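Local coordinates for probable sulfate-binding lipoprotein SubI (Mycobacterium tuberculosis, PDB 6DDN), which probably binds sulfate outside the cell membrane and delivers it to a transporter for uptake, at residues K189-G192 with G193-N196. Numbering follows the deposited sequence.
Sequences KSDG and GRNN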
ATOM      1  N   LYS A 189      17.930   8.143   3.406  1.00 59.39           N
ATOM      2  CA  LYS A 189      19.079   8.987   3.105  1.00 63.58           C
ATOM      3  C   LYS A 189      19.073  10.309   3.863  1.00 70.86           C
ATOM      4  O   LYS A 189      20.083  11.020   3.832  1.00 73.41           O
ATOM      5  CB  LYS A 189      19.149   9.253   1.602  1.00 60.75           C
ATOM      6  CG  LYS A 189      19.545   8.029   0.807  1.00 62.21           C
ATOM      7  CD  LYS A 189      20.743   7.346   1.442  1.00 70.91           C
ATOM      8  CE  LYS A 189      21.438   6.418   0.468  1.00 76.28           C
ATOM      9  NZ  LYS A 189      22.502   5.621   1.141  1.00 83.08           N
ATOM     10  N   SER A 190      17.978  10.652   4.540  1.00 67.73           N
ATOM     11  CA  SER A 190      17.907  11.868   5.336  1.00 69.75           C
ATOM     12  C   SER A 190      17.829  11.595   6.830  1.00 69.90           C
ATOM     13  O   SER A 190      17.703  12.544   7.611  1.00 71.96           O
ATOM     14  CB  SER A 190      16.703  12.717   4.910  1.00 66.49           C
ATOM     15  OG  SER A 190      15.496  12.180   5.420  1.00 63.09           O
ATOM     16  N   ASP A 191      17.907  10.329   7.242  1.00 68.88           N
ATOM     17  CA  ASP A 191      17.757   9.931   8.643  1.00 71.45           C
ATOM     18  C   ASP A 191      16.483  10.522   9.239  1.00 72.26           C
ATOM     19  O   ASP A 191      16.493  11.170  10.287  1.00 76.40           O
ATOM     20  CB  ASP A 191      18.987  10.324   9.465  1.00 81.86           C
ATOM     21  CG  ASP A 191      19.098   9.538  10.763  1.00 85.66           C
ATOM     22  OD1 ASP A 191      19.228   8.297  10.700  1.00 84.44           O
ATOM     23  OD2 ASP A 191      19.067  10.155  11.846  1.00 89.73           O
ATOM     24  N   GLY A 192      15.371  10.301   8.545  1.00 67.55           N
ATOM     25  CA  GLY A 192      14.081  10.754   9.025  1.00 67.04           C
ATOM     26  C   GLY A 192      13.958  12.258   9.152  1.00 71.37           C
ATOM     27  O   GLY A 192      13.505  12.760  10.185  1.00 76.12           O
ATOM     28  N   GLY A 193      14.361  12.986   8.113  1.00 83.02           N
ATOM     29  CA  GLY A 193      14.160  14.417   8.051  1.00 85.74           C
ATOM     30  C   GLY A 193      15.245  15.268   8.672  1.00 85.39           C
ATOM     31  O   GLY A 193      15.096  16.497   8.706  1.00 85.99           O
ATOM     32  N   ARG A 194      16.332  14.673   9.159  1.00 88.86           N
ATOM     33  CA  ARG A 194      17.371  15.468   9.802  1.00 94.90           C
ATOM     34  C   ARG A 194      18.186  16.231   8.763  1.00 95.61           C
ATOM     35  O   ARG A 194      18.149  17.464   8.726  1.00 97.19           O
ATOM     36  CB  ARG A 194      18.261  14.584  10.676  1.00 98.10           C
ATOM     37  CG  ARG A 194      17.629  14.288  12.031  1.00103.15           C
ATOM     38  CD  ARG A 194      17.893  12.869  12.488  1.00106.38           C
ATOM     39  NE  ARG A 194      17.035  12.472  13.603  1.00111.72           N
ATOM     40  CZ  ARG A 194      16.083  11.545  13.527  1.00112.03           C
ATOM     41  NH1 ARG A 194      15.855  10.911  12.386  1.00107.64           N
ATOM     42  NH2 ARG A 194      15.356  11.249  14.596  1.00115.38           N
ATOM     43  N   ASN A 195      18.911  15.514   7.906  1.00 91.80           N
ATOM     44  CA  ASN A 195      19.589  16.145   6.774  1.00 89.06           C
ATOM     45  C   ASN A 195      18.639  16.055   5.581  1.00 89.03           C
ATOM     46  O   ASN A 195      18.708  15.155   4.741  1.00 91.15           O
ATOM     47  CB  ASN A 195      20.937  15.479   6.523  1.00 90.72           C
ATOM     48  CG  ASN A 195      21.528  15.839   5.180  1.00 95.58           C
ATOM     49  OD1 ASN A 195      21.251  15.190   4.187  1.00 98.65           O
ATOM     50  ND2 ASN A 195      22.363  16.861   5.151  1.00 96.12           N
ATOM     51  N   ASN A 196      17.701  17.006   5.536  1.00 88.90           N
ATOM     52  CA  ASN A 196      16.652  16.981   4.523  1.00 86.21           C
ATOM     53  C   ASN A 196      17.210  17.083   3.110  1.00 83.89           C
ATOM     54  O   ASN A 196      16.562  16.623   2.165  1.00 81.04           O
ATOM     55  CB  ASN A 196      15.647  18.110   4.787  1.00 85.17           C
ATOM     56  CG  ASN A 196      14.763  18.408   3.588  1.00 83.85           C
ATOM     57  OD1 ASN A 196      13.685  17.833   3.440  1.00 80.38           O
ATOM     58  ND2 ASN A 196      15.207  19.327   2.734  1.00 87.83           N
TER
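Ser-190 meets the turn that follows it with both its hydroxyl and its carbonyl. The backbone N-H of Gly-193 reaches Ser-190 OG at 3.0 Å in a nearly straight bond (159°). With chi1 at 77°, OG lies between the backbone N and the carbonyl carbon of its own residue, and there it also hydrogen-bonds to Tyr-186 O, one turn back in the helix, so the buried hydroxyl links the last helical turn to the loop. Ser-190 O takes two backbone donors: Asn-195 N at 3.2 Å, tilted 27° from the carbonyl plane, and Arg-194 N in a weak, more bent bond. Ser-190 CB rests against Asn-195 O, 3.2 Å away. This is the tight link between helices 177-190 and 196-210. Asp-191, the first residue to leave helical phi/psi, has positive phi in a Schellman motif, and Asn-195 is the N-cap of the second helix, its OD1 accepting the backbone N-H of Ala-198. Between them, Gly-192 and Gly-193 continue with positive phi, a conformation that glycine readily takes up. Three residues apart, Asp-191 and Arg-194 form a salt bridge, OD2 to NH1 at 3.3 Å, although the position of NH1 is doubtful. The Arg-194 chain is bent at chi2, and its modelled course toward the carboxylate is uncertain. Both side chains also touch Trp-320 of strand 318-320, while Lys-189 NZ makes a salt bridge with Asp-158.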